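Local coordinates for putative uncharacterized protein (PDB 4XRI) that probably ferries protein cargo into the nucleus as an importin-beta transport receptor and, as its family does, probably binds a small GTPase, at residues A861-A864 and R865-K869; A825-N828 and G829-A832; Y754-I757 and D758-I761. The protein carries 2 engineered substitutions. All coordinates share one frame; numbering follows the deposited sequence.

Contact 1: residues A861-A864 and R865-K869; sequences ARWA and REQVK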
loop_
_atom_site.group_PDB
_atom_site.type_symbol
_atom_site.label_atom_id
_atom_site.label_comp_id
_atom_site.label_asym_id
_atom_site.label_seq_id
_atom_site.Cartn_x
_atom_site.Cartn_y
_atom_site.Cartn_z
ATOM N N ALA A 861 1.545 30.386 10.822
ATOM C CA ALA A 861 0.856 31.267 9.890
ATOM C C ALA A 861 0.553 32.610 10.543
ATOM O O ALA A 861 0.623 33.656 9.896
ATOM C CB ALA A 861 -0.423 30.616 9.391
ATOM N N ARG A 862 0.213 32.574 11.827
ATOM C CA ARG A 862 -0.041 33.799 12.576
ATOM C C ARG A 862 1.240 34.604 12.735
ATOM O O ARG A 862 1.234 35.828 12.590
ATOM C CB ARG A 862 -0.646 33.481 13.944
ATOM C CG ARG A 862 -2.099 33.060 13.866
ATOM C CD ARG A 862 -2.698 32.820 15.239
ATOM N NE ARG A 862 -4.116 32.494 15.138
ATOM C CZ ARG A 862 -4.762 31.688 15.973
ATOM N NH1 ARG A 862 -6.053 31.449 15.795
ATOM N NH2 ARG A 862 -4.117 31.117 16.980
ATOM N N TRP A 863 2.337 33.913 13.028
ATOM C CA TRP A 863 3.639 34.561 13.119
ATOM C C TRP A 863 4.004 35.199 11.788
ATOM O O TRP A 863 4.516 36.315 11.747
ATOM C CB TRP A 863 4.718 33.562 13.539
ATOM C CG TRP A 863 6.102 34.139 13.506
ATOM C CD1 TRP A 863 6.556 35.217 14.210
ATOM C CD2 TRP A 863 7.213 33.668 12.736
ATOM N NE1 TRP A 863 7.879 35.449 13.923
ATOM C CE2 TRP A 863 8.309 34.507 13.019
ATOM C CE3 TRP A 863 7.393 32.614 11.832
ATOM C CZ2 TRP A 863 9.559 34.335 12.435
ATOM C CZ3 TRP A 863 8.637 32.441 11.252
ATOM C CH2 TRP A 863 9.703 33.295 11.558
ATOM N N ALA A 864 3.727 34.481 10.703
ATOM C CA ALA A 864 3.991 34.983 9.361
ATOM C C ALA A 864 3.210 36.265 9.103
ATOM O O ALA A 864 3.766 37.243 8.613
ATOM C CB ALA A 864 3.647 33.929 8.319
ATOM N N ARG A 865 1.925 36.254 9.445
ATOM C CA ARG A 865 1.076 37.429 9.276
ATOM C C ARG A 865 1.634 38.626 10.034
ATOM O O ARG A 865 1.755 39.722 9.484
ATOM C CB ARG A 865 -0.350 37.142 9.750
ATOM C CG ARG A 865 -1.215 38.389 9.851
ATOM C CD ARG A 865 -2.599 38.071 10.387
ATOM N NE ARG A 865 -2.542 37.297 11.623
ATOM C CZ ARG A 865 -3.611 36.932 12.325
ATOM N NH1 ARG A 865 -4.824 37.277 11.916
ATOM N NH2 ARG A 865 -3.463 36.226 13.436
ATOM N N GLU A 866 1.978 38.400 11.298
ATOM C CA GLU A 866 2.521 39.449 12.147
ATOM C C GLU A 866 3.842 39.959 11.580
ATOM O O GLU A 866 4.067 41.164 11.512
ATOM C CB GLU A 866 2.715 38.944 13.577
ATOM C CG GLU A 866 2.487 40.012 14.628
ATOM C CD GLU A 866 1.041 40.459 14.678
ATOM O OE1 GLU A 866 0.151 39.594 14.545
ATOM O OE2 GLU A 866 0.796 41.673 14.840
ATOM N N GLN A 867 4.704 39.037 11.161
ATOM C CA GLN A 867 5.983 39.390 10.536
ATOM C C GLN A 867 5.795 40.251 9.294
ATOM O O GLN A 867 6.513 41.225 9.060
ATOM C CB GLN A 867 6.752 38.122 10.168
ATOM C CG GLN A 867 7.369 37.401 11.359
ATOM C CD GLN A 867 8.500 38.183 12.008
ATOM O OE1 GLN A 867 8.273 39.196 12.671
ATOM N NE2 GLN A 867 9.729 37.711 11.819
ATOM N N VAL A 868 4.817 39.860 8.487
ATOM C CA VAL A 868 4.399 40.646 7.324
ATOM C C VAL A 868 3.984 42.037 7.786
ATOM O O VAL A 868 4.687 42.971 7.499
ATOM C CB VAL A 868 3.269 39.965 6.553
ATOM C CG1 VAL A 868 2.747 40.844 5.435
ATOM C CG2 VAL A 868 3.787 38.688 5.944
ATOM N N LYS A 869 2.929 42.154 8.589
ATOM C CA LYS A 869 2.480 43.435 9.137
ATOM C C LYS A 869 3.596 44.329 9.694
ATOM O O LYS A 869 3.594 45.528 9.451
ATOM C CB LYS A 869 1.427 43.167 10.218
ATOM C CG LYS A 869 0.087 42.752 9.667
ATOM C CD LYS A 869 -0.953 42.600 10.732
ATOM C CE LYS A 869 -2.294 42.246 10.121
ATOM N NZ LYS A 869 -3.321 41.934 11.157
#

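Contact 2: residues A825-N828 and G829-A832; sequences AYPN and GQLA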
loop_
_atom_site.group_PDB
_atom_site.type_symbol
_atom_site.label_atom_id
_atom_site.label_comp_id
_atom_site.label_asym_id
_atom_site.label_seq_id
_atom_site.Cartn_x
_atom_site.Cartn_y
_atom_site.Cartn_z
ATOM N N ALA A 825 15.116 38.451 8.647
ATOM C CA ALA A 825 16.437 38.586 8.041
ATOM C C ALA A 825 16.620 39.934 7.357
ATOM O O ALA A 825 17.735 40.450 7.275
ATOM C CB ALA A 825 16.675 37.459 7.050
ATOM N N TYR A 826 15.528 40.495 6.853
ATOM C CA TYR A 826 15.573 41.810 6.231
ATOM C C TYR A 826 14.502 42.711 6.831
ATOM O O TYR A 826 13.427 42.876 6.254
ATOM C CB TYR A 826 15.402 41.696 4.717
ATOM C CG TYR A 826 16.449 40.824 4.067
ATOM C CD1 TYR A 826 17.688 41.342 3.709
ATOM C CD2 TYR A 826 16.206 39.480 3.826
ATOM C CE1 TYR A 826 18.650 40.545 3.117
ATOM C CE2 TYR A 826 17.160 38.676 3.238
ATOM C CZ TYR A 826 18.380 39.211 2.887
ATOM O OH TYR A 826 19.333 38.410 2.301
ATOM N N PRO A 827 14.797 43.292 8.003
ATOM C CA PRO A 827 13.859 44.156 8.723
ATOM C C PRO A 827 13.786 45.540 8.097
ATOM O O PRO A 827 14.263 45.715 6.979
ATOM C CB PRO A 827 14.453 44.212 10.130
ATOM C CG PRO A 827 15.921 44.098 9.895
ATOM C CD PRO A 827 16.091 43.188 8.700
ATOM N N ASN A 828 13.222 46.502 8.827
ATOM C CA ASN A 828 12.984 47.866 8.343
ATOM C C ASN A 828 12.589 47.942 6.865
ATOM O O ASN A 828 13.125 48.753 6.107
ATOM C CB ASN A 828 14.210 48.757 8.593
ATOM C CG ASN A 828 14.414 49.083 10.063
ATOM O OD1 ASN A 828 13.473 49.029 10.857
ATOM N ND2 ASN A 828 15.645 49.411 10.432
ATOM N N GLY A 829 11.661 47.075 6.468
ATOM C CA GLY A 829 11.005 47.153 5.172
ATOM C C GLY A 829 11.874 47.153 3.929
ATOM O O GLY A 829 11.719 48.011 3.062
ATOM N N GLN A 830 12.783 46.190 3.830
ATOM C CA GLN A 830 13.567 46.017 2.612
ATOM C C GLN A 830 12.820 45.098 1.655
ATOM O O GLN A 830 13.107 45.057 0.458
ATOM C CB GLN A 830 14.951 45.452 2.926
ATOM C CG GLN A 830 15.612 46.085 4.136
ATOM C CD GLN A 830 17.011 45.555 4.372
ATOM O OE1 GLN A 830 17.737 45.247 3.427
ATOM N NE2 GLN A 830 17.394 45.438 5.638
ATOM N N LEU A 831 11.858 44.361 2.199
ATOM C CA LEU A 831 11.047 43.441 1.412
ATOM C C LEU A 831 9.569 43.788 1.520
ATOM O O LEU A 831 8.708 42.966 1.197
ATOM C CB LEU A 831 11.271 41.999 1.866
ATOM C CG LEU A 831 12.702 41.462 1.902
ATOM C CD1 LEU A 831 12.694 39.988 2.270
ATOM C CD2 LEU A 831 13.403 41.685 0.572
ATOM N N ALA A 832 9.283 45.002 1.982
ATOM C CA ALA A 832 7.908 45.456 2.172
ATOM C C ALA A 832 7.112 45.359 0.876
ATOM O O ALA A 832 5.938 44.991 0.887
ATOM C CB ALA A 832 7.887 46.883 2.701
#

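Contact 3: residues Y754-I757 and D758-I761; sequences YEMI and DYVI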
loop_
_atom_site.group_PDB
_atom_site.type_symbol
_atom_site.label_atom_id
_atom_site.label_comp_id
_atom_site.label_asym_id
_atom_site.label_seq_id
_atom_site.Cartn_x
_atom_site.Cartn_y
_atom_site.Cartn_z
ATOM N N TYR A 754 -0.072 10.499 -9.465
ATOM C CA TYR A 754 -0.184 10.835 -8.049
ATOM C C TYR A 754 1.177 10.757 -7.370
ATOM O O TYR A 754 1.481 11.544 -6.470
ATOM C CB TYR A 754 -1.168 9.903 -7.336
ATOM C CG TYR A 754 -2.602 10.028 -7.796
ATOM C CD1 TYR A 754 -3.361 11.146 -7.474
ATOM C CD2 TYR A 754 -3.202 9.018 -8.536
ATOM C CE1 TYR A 754 -4.676 11.259 -7.888
ATOM C CE2 TYR A 754 -4.515 9.121 -8.952
ATOM C CZ TYR A 754 -5.248 10.243 -8.626
ATOM O OH TYR A 754 -6.554 10.349 -9.040
ATOM N N GLU A 755 1.989 9.798 -7.804
ATOM C CA GLU A 755 3.304 9.574 -7.216
ATOM C C GLU A 755 4.237 10.753 -7.462
ATOM O O GLU A 755 4.983 11.159 -6.573
ATOM C CB GLU A 755 3.925 8.290 -7.771
ATOM C CG GLU A 755 5.270 7.934 -7.159
ATOM C CD GLU A 755 5.836 6.641 -7.712
ATOM O OE1 GLU A 755 5.195 6.044 -8.602
ATOM O OE2 GLU A 755 6.923 6.222 -7.259
ATOM N N MET A 756 4.191 11.303 -8.670
ATOM C CA MET A 756 5.047 12.427 -9.020
ATOM C C MET A 756 4.561 13.711 -8.355
ATOM O O MET A 756 5.367 14.544 -7.938
ATOM C CB MET A 756 5.112 12.606 -10.537
ATOM C CG MET A 756 6.156 13.613 -10.989
ATOM S SD MET A 756 7.790 13.243 -10.325
ATOM C CE MET A 756 8.770 14.519 -11.107
ATOM N N ILE A 757 3.244 13.864 -8.262
ATOM C CA ILE A 757 2.650 14.985 -7.544
ATOM C C ILE A 757 3.092 14.966 -6.086
ATOM O O ILE A 757 3.503 15.987 -5.534
ATOM C CB ILE A 757 1.110 14.952 -7.616
ATOM C CG1 ILE A 757 0.635 15.324 -9.023
ATOM C CG2 ILE A 757 0.505 15.895 -6.586
ATOM C CD1 ILE A 757 -0.827 15.025 -9.266
ATOM N N ASP A 758 3.018 13.788 -5.476
ATOM C CA ASP A 758 3.464 13.606 -4.102
ATOM C C ASP A 758 4.958 13.871 -3.961
ATOM O O ASP A 758 5.393 14.492 -2.990
ATOM C CB ASP A 758 3.137 12.194 -3.610
ATOM C CG ASP A 758 1.661 12.005 -3.330
ATOM O OD1 ASP A 758 0.975 13.008 -3.040
ATOM O OD2 ASP A 758 1.189 10.851 -3.396
ATOM N N TYR A 759 5.737 13.397 -4.929
ATOM C CA TYR A 759 7.184 13.585 -4.898
ATOM C C TYR A 759 7.557 15.065 -4.889
ATOM O O TYR A 759 8.441 15.487 -4.142
ATOM C CB TYR A 759 7.851 12.895 -6.087
ATOM C CG TYR A 759 9.333 13.184 -6.180
ATOM C CD1 TYR A 759 9.825 14.128 -7.075
ATOM C CD2 TYR A 759 10.241 12.527 -5.357
ATOM C CE1 TYR A 759 11.178 14.402 -7.154
ATOM C CE2 TYR A 759 11.596 12.793 -5.432
ATOM C CZ TYR A 759 12.057 13.731 -6.331
ATOM O OH TYR A 759 13.403 13.999 -6.407
ATOM N N VAL A 760 6.874 15.846 -5.719
ATOM C CA VAL A 760 7.156 17.272 -5.847
ATOM C C VAL A 760 6.725 18.035 -4.594
ATOM O O VAL A 760 7.405 18.967 -4.162
ATOM C CB VAL A 760 6.458 17.865 -7.091
ATOM C CG1 VAL A 760 6.531 19.386 -7.091
ATOM C CG2 VAL A 760 7.080 17.297 -8.361
ATOM N N ILE A 761 5.600 17.632 -4.009
ATOM C CA ILE A 761 5.168 18.201 -2.737
ATOM C C ILE A 761 6.225 17.933 -1.671
ATOM O O ILE A 761 6.619 18.831 -0.927
ATOM C CB ILE A 761 3.820 17.622 -2.270
ATOM C CG1 ILE A 761 2.685 18.100 -3.175
ATOM C CG2 ILE A 761 3.539 18.023 -0.828
ATOM C CD1 ILE A 761 1.332 17.565 -2.767
#

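Contact 1: residues A861-A864 and R865-K869
Ala861 meets Arg865 chiefly through the backbone, its O accepting the Arg865 N-H over 2.9 Å. One residue on, Arg862 adds a side-chain meeting to the same i to i+4 pattern. Its extended chain runs alongside that of Arg865, and the two guanidinium planes are only 17° apart. A bend at chi3 of Arg865 (51°) brings its NH2 to 3.5 Å from Arg862 CG. The charged groups are thus staggered, with Arg865 NH2 still 4.2 Å from Arg862 NE, and the like charges probably repel mildly.

Trp863 and Gln867 make a close side-chain contact. With CG anti to the carbonyl carbon, Gln867 sets Gln867 CG over one face of the indole, 3.5 Å from the centroid of the Trp863 five-membered ring, a CH-pi contact. The bend at chi2 (-68°) then sends the amide out past the rim, Gln867 NE2 lying 3.4 Å from Trp863 CZ2; this NE2 is also hydrogen-bonded to Gly820 O. Ala864 closes the series: its O takes the Val868 N-H at 2.8 Å, and Val868 CG2 packs against that oxygen.

Within helix 855-872, Trp863 and Gln867 face helix 809-825, whereas Arg865 and Val868 meet helix 838-849; Ala861 touches both neighbours.

Contact 2: residues A825-N828 and G829-A832
Tyr826 and Leu831 supply the apolar half of this turn. Leu831 directs CD1 back to within 3.9 Å of Tyr826 CD2, and Leu831 CG stands equally close to Tyr826 CB. The two side chains meet at a slant. Tyr826 is buried, and its far end is tied down separately by a hydrogen bond from OH to Thr784 O. Tyr826 also touches Val791 and Leu831 touches Phe795, both of helix 791-802.

The polar contacts belong to Gln830. Its chain is extended beyond CG and runs alongside Pro827 in the same direction. Gln830 CG passes 3.2 Å from Pro827 O, and the amide then offers Gln830 NE2 to that oxygen in a weak hydrogen bond of 3.4 Å, bent to 141° at the hydrogen. The other amide atom, Gln830 OE1, approaches the edge of the Tyr826 ring, 3.9 Å from Tyr826 CD1 and near the ring plane. Ring and amide planes stand almost perpendicular, at 84°.

Backbone conformation does the rest of the work. Asn828 and Gly829 both have positive phi, in the left-handed helical region, and together they reverse the chain. Pro827 O and Gly829 N come within 3.0 Å, yet the angle is too poor for a hydrogen bond, so the bend is not held by a bond between them.

The arrangement is that of a tight interhelical loop: Tyr826 is the first residue to leave the helical path of helix 809-825, two left-handed residues turn the chain, and Leu831 occupies the N-cap position before the short helix 832-835.

Contact 3: residues Y754-I757 and D758-I761
Met756 and Tyr759 run alongside each other in the same direction, and the methionine is the side chain to follow. Its CB leads off away from the next turn. CG stands anti to the backbone N (chi1 -171°), and a bend at chi2 of 54° then swings the thioether back along the helix. Met756 SD arrives 3.9 Å from Tyr759 CD1. Met756 SD sits 5.0 Å from the Tyr759 ring centroid and 58° off the normal, an oblique Met-aromatic contact. The terminal Met756 CE stays near the same corner of the ring, at 4.2 Å from Tyr759 CD1, and also reaches loosely to CG2 of Val760. One chain therefore spans both the i+3 and the i+4 side chains. The tyrosine in turn is held at its tip, where OH is hydrogen-bonded to Asn708 O, and its side chain packs on Lys711 and Pro712 of helix 711-725.

A second apolar pair lies one residue further on, where Ile757 CG2 and Ile761 CD1 approach to 4.2 Å. Asp758 behaves differently: its carboxylate curls back towards the preceding turn, bringing Asp758 OD2 to 3.2 Å from Tyr754 O. Both atoms are acceptors, so this is proximity without a bond; the nearby N-terminal end of the helix would probably stabilise the negative carboxylate.

Four successive backbone bonds underlie all this, from Asp758 N to Tyr754 O (2.9 Å) through to Ile761 N to Ile757 O (3.1 Å). Ahead of them, Met756 N makes a weak hydrogen bond to Ser753 OG. The whole is the opening of a long alpha-helix, 754-780, with i to i+3 and i to i+4 side-chain packing, in the all-helical HEAT-repeat architecture of an importin beta.

How the contacts relate
Along the chain the order is contact 3, contact 2, contact 1, all in the C-terminal part of an all-helical protein without strands. Contact 3 starts helix 754-780 and its centre lies about 16 Å from the centre of the chain, whereas contacts 1 and 2 sit much further out. These two are neighbours: their centres are 13 Å apart and their nearest atoms about 6 Å apart. Helix 809-825 joins them, running into the loop 826-831 at its end and packing beside helix 855-872, whose Gln871 also touches that loop. Contact 3 stands apart, its centre 29 Å from contact 1 and 34 Å from contact 2. Contacts 1 and 2 thus share the outer C-terminal helices, while contact 3 lies further in.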